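Local coordinates for protein afamin (Homo sapiens, PDB 6FAK) that carries hydrophobic molecules in body fluids, binds vitamin E and keeps lipidated Wnt proteins soluble and active, at residues A[437-442]-A[451-456]; A[389-394]-A[444-449]; A[474-479]-A[486-491]; A[425-430]-A[529-534]. One frame throughout, in Å; residues are numbered along the deposited sequence.

Interaction 1. Residues A[437-442]-A[451-456]; sequences FTTCCT and DNLADL
In the third albumin domain, the double-cysteine motif of the serum albumin family brings C440 against L453, where the end of helix 423-440 meets helix 446-462. The chain turns back between these helices, and the disulfide from C440 to C449 ties the turn together, while the adjacent C441, the first residue to leave helical geometry, is bonded to C395 of helix 376-417. One methyl of L453 makes the contact. Its CD1 lies 3.7 Å from C440 SG and 3.9 Å from T439 CG2, so a single carbon touches two consecutive residues of the facing helix. The T439 side chain crosses that of L453 at about a right angle. With CG2 anti to its own backbone N (the OG1 torsion is -60°), T439 turns its methyl to the leucine, and OG1 is left to bond the carbonyl oxygen of T435, one turn back. On the L453 side the extended second torsion, -178°, places CD1 at the tip that touches the cysteine sulfur. The same leucine side chain comes within about 4 Å of a bound polyether, probably from the crystallisation liquor, in a pocket that N452 and D455 also line. No hydrogen bond joins the two segments. A sulfur already committed to a disulfide and two methyls form a small apolar junction, open to solvent at its threonine end, and the C440-C449 bridge probably does more to hold the helices than these contacts do.

Interaction 2. Residues A[389-394]-A[444-449]; sequences KMVQQE and SEEFAC
E446 OE2 accepts a hydrogen bond from the backbone N of T442, while the same carboxylate reaches V391 and Q392 with its other oxygen. This glutamate stands in the first turn of helix 446-462, directly after E445 at the N-cap position, and its bond to T442 ties the helix start to the preceding turn. The contact joins that start to the long helix 376-417 within the third albumin domain. E446 keeps its first two torsions extended (173° and -177°), which brings the carboxylate across to the neighbouring helix. There OE1 makes loose van der Waals approaches, 4.3 Å to V391 CG1 and 4.4 Å to Q392 CG. Q392 directs its amide elsewhere, and its OE1 receives a weak bond from K389 NZ within its own helix.

The apolar half of the contact pairs V391 with F447, the residues whose CA atoms are nearest across the segments at 6.4 Å. F447 has CG anti to its backbone N (chi1 171°); this turn of the side chain lays the ring beside V391, and the two side chains cross at about a right angle. The ring also packs on S387 and L388 of helix 376-417 and on L344 and S345, which buries it among several parts of the fold. A448, on the same helical turn, points away from 389-394 and belongs to the polyether pocket. The valine methyl CG2 approaches the ring obliquely, 3.9 Å from F447 CD1 and 4.1 Å from F447 CE1.

Interaction 3. Residues A[474-479]-A[486-491]; sequences VDHCCK and RPCFES
The F489 ring carries C477 CB over one face and has V474 and C478 at its edge. C477 CB sits 3.8 Å from the ring centroid and 19° off the normal, a CH-pi contact displaced toward the rim, with C477 SG farther out above the same face. In the neighbourhood of the ring plane, C478 SG lies 3.8 Å from F489 CZ and V474 CG1 3.9 Å from F489 CE1. The aromatic ring thus fits beneath the disulfide that joins C477 SG to C488 SG at 2.1 Å, with a chi3 of -72°. Beyond these segments F489 stacks with F458 of helix 446-462. Replacing F489 with an alanine would probably open a gap under C477 CB and leave V474 CG1 and C478 SG without their aromatic neighbour. Past the bridge, S491 OG donates to C488 O (2.7 Å) in the carbonyl plane, on a lone pair, and S491 N also bonds this oxygen. The two helical segments run nearly antiparallel, at 167°, with their axes 9.0 Å apart. C478 forms a second disulfide, with C462, and adjacent cysteines bridging to two different helices are the hallmark of the serum albumin fold.

Interaction 4. Residues A[425-430]-A[529-534]; sequences ELVSLG and FLVNLV
This is a buried, wholly aliphatic helix-to-helix contact within the third albumin domain, where L426 and V427 of helix 423-440 meet V531 of helix 521-536. The helices are far apart in sequence. The CA atoms of V427 and V531, the nearest pair, are 7.3 Å apart, and the leucine and valine side chains meet between the helices. V531 points at the facing helix and divides its two methyls between consecutive residues. CG1 meets L426, lying 3.8 Å from L426 CD1 and 4.0 Å from L426 CB, while CG2 is 4.1 Å from V427 CG2. This division follows from the valine torsion of 169°, which sets CG1 anti to the backbone N and CG2 anti to the carbonyl carbon. L426 and V427 each meet the valine at a slant, methyl against methyl. T415 of helix 376-417 touches both L426 and V531, adding a third helix to the junction, and V427 is further covered by R524, D527 and R528. Polar links flank the apolar patch: N532 OD1 is hydrogen-bonded to T423 OG1, and S428 OG to R524 NH2. Because no hydrogen bond or charge pair joins the two segments themselves, their attraction is that of dispersion and of apolar surface withdrawn from water, with no directional bond between them to fix their angle.

How the interactions relate
All four contacts lie in the third albumin domain, and helix 446-462 is shared by interactions 1 and 2, whose centres are 8 Å apart. The disulfide from C440 SG to C449 SG, 2.0 Å, joins those two directly. R486 of interaction 3 reaches both: its NH1 is 2.7 Å from D451 OD1 of interaction 1, and its NH2 is 2.7 Å from E394 OE1 of interaction 2, both salt bridges. Interactions 1 and 2 also supply part of the polyether pocket, through N452, L453 and D455 and through A448 and C449. Interaction 4 shares helix 423-440 with interaction 1 but stays about 6 Å from it at the nearest atoms.

Interaction 1. Residues A[437-442]-A[451-456]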
# COMPACT_ATOMS: atom_id res chain seq x y z
N PHE A 437 8.25 6.64 -10.63
CA PHE A 437 9.22 7.07 -11.66
C PHE A 437 10.62 7.30 -11.17
O PHE A 437 11.59 6.89 -11.85
CB PHE A 437 8.69 8.28 -12.42
CG PHE A 437 7.39 7.97 -13.05
CD1 PHE A 437 7.35 7.27 -14.21
CD2 PHE A 437 6.22 8.26 -12.40
CE1 PHE A 437 6.15 6.90 -14.76
CE2 PHE A 437 5.01 7.89 -12.95
CZ PHE A 437 4.98 7.20 -14.12
N THR A 438 10.76 7.88 -9.97
CA THR A 438 12.08 8.08 -9.35
C THR A 438 12.74 6.77 -8.94
O THR A 438 13.95 6.65 -8.98
CB THR A 438 12.02 8.96 -8.07
OG1 THR A 438 11.23 8.30 -7.07
CG2 THR A 438 11.43 10.34 -8.34
N THR A 439 11.97 5.80 -8.52
CA THR A 439 12.47 4.51 -8.18
C THR A 439 12.87 3.66 -9.42
O THR A 439 13.85 2.93 -9.33
CB THR A 439 11.39 3.74 -7.40
OG1 THR A 439 11.07 4.48 -6.22
CG2 THR A 439 11.83 2.34 -7.05
N CYS A 440 12.13 3.76 -10.53
CA CYS A 440 12.17 2.76 -11.59
C CYS A 440 12.70 3.20 -12.93
O CYS A 440 13.07 2.35 -13.74
CB CYS A 440 10.75 2.25 -11.88
SG CYS A 440 9.84 1.59 -10.46
N CYS A 441 12.61 4.50 -13.24
CA CYS A 441 12.87 4.93 -14.61
C CYS A 441 14.36 4.65 -14.89
O CYS A 441 15.18 4.76 -14.00
CB CYS A 441 12.44 6.37 -14.92
SG CYS A 441 10.63 6.63 -15.09
N THR A 442 14.65 4.14 -16.09
CA THR A 442 16.00 3.69 -16.53
C THR A 442 16.51 2.33 -16.06
O THR A 442 17.55 1.84 -16.57
CB THR A 442 17.13 4.74 -16.29
OG1 THR A 442 17.48 4.77 -14.89
CG2 THR A 442 16.70 6.10 -16.77
N ASP A 451 4.92 0.06 -13.59
CA ASP A 451 3.50 -0.26 -13.65
C ASP A 451 3.06 -0.88 -12.31
O ASP A 451 1.97 -0.60 -11.85
CB ASP A 451 3.20 -1.13 -14.87
CG ASP A 451 1.70 -1.24 -15.19
OD1 ASP A 451 0.96 -0.24 -15.20
OD2 ASP A 451 1.21 -2.36 -15.43
N ASN A 452 3.93 -1.67 -11.68
CA ASN A 452 3.67 -2.25 -10.36
C ASN A 452 3.47 -1.15 -9.30
O ASN A 452 2.51 -1.19 -8.51
CB ASN A 452 4.81 -3.18 -9.92
CG ASN A 452 4.71 -4.61 -10.52
OD1 ASN A 452 3.66 -5.07 -10.94
ND2 ASN A 452 5.84 -5.31 -10.52
N LEU A 453 4.40 -0.21 -9.24
CA LEU A 453 4.33 0.85 -8.24
C LEU A 453 3.25 1.87 -8.52
O LEU A 453 2.61 2.32 -7.59
CB LEU A 453 5.66 1.55 -8.06
CG LEU A 453 6.77 0.75 -7.39
CD1 LEU A 453 8.00 1.64 -7.26
CD2 LEU A 453 6.38 0.25 -6.02
N ALA A 454 3.05 2.24 -9.78
CA ALA A 454 1.93 3.12 -10.15
C ALA A 454 0.56 2.58 -9.80
O ALA A 454 -0.33 3.34 -9.36
CB ALA A 454 1.96 3.46 -11.64
N ASP A 455 0.38 1.27 -9.96
CA ASP A 455 -0.90 0.65 -9.67
C ASP A 455 -1.30 0.75 -8.19
O ASP A 455 -2.49 0.89 -7.84
CB ASP A 455 -0.87 -0.82 -10.09
CG ASP A 455 -2.25 -1.33 -10.49
OD1 ASP A 455 -2.77 -0.90 -11.57
OD2 ASP A 455 -2.81 -2.16 -9.72
N LEU A 456 -0.31 0.75 -7.32
CA LEU A 456 -0.56 0.92 -5.91
C LEU A 456 -1.20 2.24 -5.53
O LEU A 456 -1.82 2.33 -4.49
CB LEU A 456 0.72 0.77 -5.10
CG LEU A 456 1.53 -0.52 -5.28
CD1 LEU A 456 2.79 -0.46 -4.40
CD2 LEU A 456 0.68 -1.75 -5.08

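Interaction 2. Residues A[389-394]-A[444-449]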
# COMPACT_ATOMS: atom_id res chain seq x y z
N LYS A 389 4.50 1.64 -24.26
CA LYS A 389 4.61 3.00 -24.81
C LYS A 389 4.21 4.09 -23.81
O LYS A 389 4.83 5.15 -23.79
CB LYS A 389 3.76 3.16 -26.08
CG LYS A 389 4.21 2.28 -27.27
CD LYS A 389 4.85 3.05 -28.42
CE LYS A 389 6.31 3.40 -28.17
NZ LYS A 389 7.23 2.26 -28.49
N MET A 390 3.18 3.83 -23.00
CA MET A 390 2.72 4.79 -21.99
C MET A 390 3.78 5.02 -20.93
O MET A 390 4.10 6.17 -20.57
CB MET A 390 1.40 4.36 -21.34
CG MET A 390 0.17 4.57 -22.24
SD MET A 390 -1.40 4.02 -21.51
CE MET A 390 -2.36 3.67 -22.98
N VAL A 391 4.35 3.94 -20.43
CA VAL A 391 5.43 4.03 -19.47
C VAL A 391 6.63 4.73 -20.03
O VAL A 391 7.26 5.58 -19.35
CB VAL A 391 5.79 2.66 -18.91
CG1 VAL A 391 7.07 2.68 -18.11
CG2 VAL A 391 4.63 2.19 -18.02
N GLN A 392 6.99 4.40 -21.26
CA GLN A 392 8.10 5.08 -21.92
C GLN A 392 7.88 6.60 -22.01
O GLN A 392 8.79 7.37 -21.75
CB GLN A 392 8.35 4.48 -23.32
CG GLN A 392 8.99 3.12 -23.25
CD GLN A 392 9.04 2.40 -24.59
OE1 GLN A 392 8.18 2.58 -25.45
NE2 GLN A 392 10.05 1.57 -24.76
N GLN A 393 6.66 7.02 -22.35
CA GLN A 393 6.32 8.44 -22.41
C GLN A 393 6.42 9.11 -21.02
O GLN A 393 7.05 10.17 -20.88
CB GLN A 393 4.92 8.64 -23.03
CG GLN A 393 4.91 8.28 -24.52
CD GLN A 393 3.60 8.58 -25.24
OE1 GLN A 393 2.51 8.48 -24.66
NE2 GLN A 393 3.71 8.95 -26.51
N GLU A 394 5.86 8.47 -20.00
CA GLU A 394 5.92 8.98 -18.64
C GLU A 394 7.39 9.09 -18.17
O GLU A 394 7.75 10.12 -17.59
CB GLU A 394 5.08 8.15 -17.66
CG GLU A 394 3.57 8.10 -17.92
CD GLU A 394 2.84 6.90 -17.29
OE1 GLU A 394 3.44 5.81 -17.09
OE2 GLU A 394 1.62 7.02 -16.98
N SER A 444 16.60 -1.81 -15.89
CA SER A 444 16.37 -2.81 -16.94
C SER A 444 14.90 -3.31 -16.96
O SER A 444 14.34 -3.53 -18.02
CB SER A 444 17.32 -4.00 -16.79
OG SER A 444 17.04 -4.70 -15.61
N GLU A 445 14.27 -3.45 -15.80
CA GLU A 445 12.84 -3.82 -15.75
C GLU A 445 12.00 -2.59 -15.37
O GLU A 445 11.09 -2.64 -14.52
CB GLU A 445 12.60 -5.05 -14.83
CG GLU A 445 12.89 -6.40 -15.51
CD GLU A 445 12.77 -7.62 -14.58
OE1 GLU A 445 12.12 -7.53 -13.50
OE2 GLU A 445 13.31 -8.70 -14.95
N GLU A 446 12.29 -1.51 -16.08
CA GLU A 446 11.58 -0.27 -15.94
C GLU A 446 10.07 -0.49 -16.07
O GLU A 446 9.30 0.01 -15.23
CB GLU A 446 12.03 0.69 -17.04
CG GLU A 446 11.26 1.99 -17.12
CD GLU A 446 11.75 2.83 -18.30
OE1 GLU A 446 11.12 2.80 -19.40
OE2 GLU A 446 12.77 3.52 -18.10
N PHE A 447 9.66 -1.23 -17.11
CA PHE A 447 8.21 -1.39 -17.35
C PHE A 447 7.53 -2.05 -16.15
O PHE A 447 6.53 -1.51 -15.63
CB PHE A 447 7.84 -2.14 -18.65
CG PHE A 447 6.36 -2.46 -18.72
CD1 PHE A 447 5.45 -1.46 -18.97
CD2 PHE A 447 5.89 -3.76 -18.47
CE1 PHE A 447 4.10 -1.73 -19.01
CE2 PHE A 447 4.53 -4.05 -18.49
CZ PHE A 447 3.64 -3.03 -18.78
N ALA A 448 8.07 -3.19 -15.71
CA ALA A 448 7.46 -3.91 -14.61
C ALA A 448 7.44 -3.07 -13.31
O ALA A 448 6.41 -2.96 -12.61
CB ALA A 448 8.16 -5.25 -14.36
N CYS A 449 8.57 -2.45 -13.02
CA CYS A 449 8.72 -1.65 -11.81
C CYS A 449 7.71 -0.48 -11.76
O CYS A 449 6.98 -0.32 -10.78
CB CYS A 449 10.18 -1.17 -11.70
SG CYS A 449 10.58 -0.23 -10.21

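Interaction 3. Residues A[474-479]-A[486-491]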
# COMPACT_ATOMS: atom_id res chain seq x y z
N VAL A 474 -14.74 8.49 -11.02
CA VAL A 474 -13.72 7.85 -10.16
C VAL A 474 -14.25 6.54 -9.56
O VAL A 474 -13.52 5.50 -9.56
CB VAL A 474 -13.26 8.80 -9.03
CG1 VAL A 474 -12.41 8.04 -8.01
CG2 VAL A 474 -12.46 9.96 -9.57
N ASP A 475 -15.50 6.56 -9.06
CA ASP A 475 -16.11 5.39 -8.41
C ASP A 475 -16.24 4.25 -9.41
O ASP A 475 -15.95 3.09 -9.07
CB ASP A 475 -17.47 5.69 -7.81
CG ASP A 475 -17.41 6.71 -6.67
OD1 ASP A 475 -16.28 7.12 -6.25
OD2 ASP A 475 -18.51 7.14 -6.23
N HIS A 476 -16.60 4.60 -10.66
CA HIS A 476 -16.66 3.62 -11.75
C HIS A 476 -15.26 2.97 -11.93
O HIS A 476 -15.14 1.73 -12.02
CB HIS A 476 -17.14 4.27 -13.07
CG HIS A 476 -17.15 3.30 -14.19
ND1 HIS A 476 -18.15 2.35 -14.32
CD2 HIS A 476 -16.21 3.00 -15.12
CE1 HIS A 476 -17.84 1.55 -15.32
NE2 HIS A 476 -16.67 1.91 -15.82
N CYS A 477 -14.20 3.77 -12.00
CA CYS A 477 -12.88 3.21 -12.15
C CYS A 477 -12.45 2.36 -10.95
O CYS A 477 -11.72 1.36 -11.14
CB CYS A 477 -11.84 4.27 -12.46
SG CYS A 477 -12.05 5.00 -14.10
N CYS A 478 -12.83 2.76 -9.74
CA CYS A 478 -12.49 1.98 -8.57
C CYS A 478 -13.17 0.62 -8.52
O CYS A 478 -12.60 -0.29 -7.98
CB CYS A 478 -12.81 2.71 -7.28
SG CYS A 478 -11.60 3.99 -6.95
N LYS A 479 -14.38 0.50 -9.02
CA LYS A 479 -15.16 -0.68 -8.73
C LYS A 479 -15.27 -1.67 -9.90
O LYS A 479 -15.68 -2.78 -9.69
CB LYS A 479 -16.55 -0.29 -8.15
CG LYS A 479 -17.63 0.02 -9.15
CD LYS A 479 -19.04 0.01 -8.53
CE LYS A 479 -19.35 1.24 -7.69
NZ LYS A 479 -19.71 2.42 -8.53
N ARG A 486 -5.86 1.20 -13.75
CA ARG A 486 -4.95 2.28 -14.12
C ARG A 486 -5.31 2.87 -15.52
O ARG A 486 -5.51 4.07 -15.64
CB ARG A 486 -3.47 1.88 -13.98
CG ARG A 486 -2.48 3.05 -13.97
CD ARG A 486 -1.02 2.57 -14.02
NE ARG A 486 -0.13 3.65 -14.43
CZ ARG A 486 0.99 3.56 -15.15
NH1 ARG A 486 1.45 2.39 -15.56
NH2 ARG A 486 1.68 4.65 -15.42
N PRO A 487 -5.44 2.03 -16.56
CA PRO A 487 -5.99 2.55 -17.84
C PRO A 487 -7.32 3.33 -17.74
O PRO A 487 -7.48 4.32 -18.44
CB PRO A 487 -6.15 1.31 -18.70
CG PRO A 487 -5.18 0.31 -18.13
CD PRO A 487 -4.99 0.62 -16.68
N CYS A 488 -8.23 2.89 -16.89
CA CYS A 488 -9.50 3.57 -16.64
C CYS A 488 -9.29 5.00 -16.08
O CYS A 488 -9.84 5.98 -16.63
CB CYS A 488 -10.36 2.77 -15.67
SG CYS A 488 -12.02 3.42 -15.50
N PHE A 489 -8.50 5.10 -15.01
CA PHE A 489 -8.11 6.38 -14.42
C PHE A 489 -7.47 7.35 -15.42
O PHE A 489 -7.80 8.54 -15.42
CB PHE A 489 -7.22 6.17 -13.21
CG PHE A 489 -7.99 6.02 -11.96
CD1 PHE A 489 -8.60 7.13 -11.37
CD2 PHE A 489 -8.22 4.78 -11.40
CE1 PHE A 489 -9.39 7.00 -10.24
CE2 PHE A 489 -9.01 4.63 -10.23
CZ PHE A 489 -9.59 5.75 -9.65
N GLU A 490 -6.59 6.81 -16.30
CA GLU A 490 -5.94 7.58 -17.37
C GLU A 490 -6.92 8.14 -18.40
O GLU A 490 -6.59 9.09 -19.06
CB GLU A 490 -4.88 6.75 -18.14
CG GLU A 490 -3.72 6.14 -17.34
CD GLU A 490 -2.97 7.10 -16.46
OE1 GLU A 490 -2.71 8.24 -16.90
OE2 GLU A 490 -2.62 6.71 -15.32
N SER A 491 -8.08 7.54 -18.55
CA SER A 491 -9.08 8.02 -19.46
C SER A 491 -10.01 9.13 -18.92
O SER A 491 -10.79 9.66 -19.69
CB SER A 491 -9.93 6.84 -19.95
OG SER A 491 -10.94 6.48 -18.99

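Interaction 4. Residues A[425-430]-A[529-534]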
# COMPACT_ATOMS: atom_id res chain seq x y z
N GLU A 425 -4.73 14.42 1.05
CA GLU A 425 -4.76 13.15 0.33
C GLU A 425 -4.20 13.29 -1.09
O GLU A 425 -3.45 12.42 -1.54
CB GLU A 425 -6.20 12.56 0.28
CG GLU A 425 -6.24 11.26 -0.52
CD GLU A 425 -7.42 10.36 -0.24
OE1 GLU A 425 -8.44 10.79 0.37
OE2 GLU A 425 -7.30 9.19 -0.67
N LEU A 426 -4.58 14.35 -1.79
CA LEU A 426 -4.18 14.57 -3.16
C LEU A 426 -2.66 14.74 -3.22
O LEU A 426 -2.03 14.23 -4.10
CB LEU A 426 -4.91 15.79 -3.81
CG LEU A 426 -6.38 15.50 -4.16
CD1 LEU A 426 -7.27 16.75 -4.24
CD2 LEU A 426 -6.45 14.66 -5.44
N VAL A 427 -2.13 15.48 -2.26
CA VAL A 427 -0.70 15.65 -2.11
C VAL A 427 0.01 14.31 -1.90
O VAL A 427 0.97 14.04 -2.61
CB VAL A 427 -0.38 16.67 -0.99
CG1 VAL A 427 1.13 16.62 -0.62
CG2 VAL A 427 -0.72 18.07 -1.46
N SER A 428 -0.46 13.48 -0.98
CA SER A 428 0.06 12.10 -0.78
C SER A 428 0.03 11.26 -2.04
O SER A 428 1.00 10.60 -2.36
CB SER A 428 -0.67 11.36 0.34
OG SER A 428 -0.25 12.05 1.47
N LEU A 429 -1.08 11.27 -2.75
CA LEU A 429 -1.23 10.51 -3.99
C LEU A 429 -0.28 10.95 -5.10
O LEU A 429 0.27 10.13 -5.85
CB LEU A 429 -2.69 10.60 -4.48
CG LEU A 429 -3.71 9.89 -3.62
CD1 LEU A 429 -5.15 10.19 -4.09
CD2 LEU A 429 -3.50 8.40 -3.66
N GLY A 430 -0.09 12.27 -5.23
CA GLY A 430 0.87 12.81 -6.13
C GLY A 430 2.30 12.38 -5.82
O GLY A 430 3.05 11.99 -6.74
N PHE A 529 -0.25 24.14 -1.83
CA PHE A 529 -0.58 25.38 -2.58
C PHE A 529 -1.13 25.08 -3.97
O PHE A 529 -2.20 25.61 -4.38
CB PHE A 529 0.65 26.33 -2.61
CG PHE A 529 0.45 27.54 -3.47
CD1 PHE A 529 0.75 27.50 -4.83
CD2 PHE A 529 -0.02 28.71 -2.92
CE1 PHE A 529 0.53 28.60 -5.65
CE2 PHE A 529 -0.25 29.83 -3.73
CZ PHE A 529 0.03 29.76 -5.12
N LEU A 530 -0.41 24.23 -4.70
CA LEU A 530 -0.82 23.88 -6.06
C LEU A 530 -2.19 23.20 -6.12
O LEU A 530 -3.02 23.57 -6.96
CB LEU A 530 0.21 23.04 -6.76
CG LEU A 530 -0.14 22.63 -8.18
CD1 LEU A 530 -0.47 23.76 -9.15
CD2 LEU A 530 1.03 21.86 -8.74
N VAL A 531 -2.41 22.26 -5.20
CA VAL A 531 -3.66 21.56 -5.14
C VAL A 531 -4.80 22.53 -4.82
O VAL A 531 -5.82 22.52 -5.53
CB VAL A 531 -3.60 20.35 -4.19
CG1 VAL A 531 -4.98 19.76 -3.91
CG2 VAL A 531 -2.71 19.28 -4.80
N ASN A 532 -4.64 23.34 -3.79
CA ASN A 532 -5.65 24.36 -3.45
C ASN A 532 -5.92 25.34 -4.61
O ASN A 532 -7.07 25.69 -4.90
CB ASN A 532 -5.30 25.09 -2.15
CG ASN A 532 -5.38 24.19 -0.93
OD1 ASN A 532 -6.27 23.32 -0.86
ND2 ASN A 532 -4.49 24.38 0.03
N LEU A 533 -4.87 25.73 -5.31
CA LEU A 533 -5.01 26.58 -6.49
C LEU A 533 -5.87 25.95 -7.59
O LEU A 533 -6.74 26.66 -8.21
CB LEU A 533 -3.64 26.94 -7.05
CG LEU A 533 -3.64 28.00 -8.13
CD1 LEU A 533 -4.10 29.36 -7.61
CD2 LEU A 533 -2.23 28.06 -8.72
N VAL A 534 -5.64 24.65 -7.83
CA VAL A 534 -6.35 23.91 -8.85
C VAL A 534 -7.82 23.78 -8.44
O VAL A 534 -8.69 23.90 -9.30
CB VAL A 534 -5.75 22.52 -9.17
CG1 VAL A 534 -6.59 21.80 -10.18
CG2 VAL A 534 -4.36 22.65 -9.80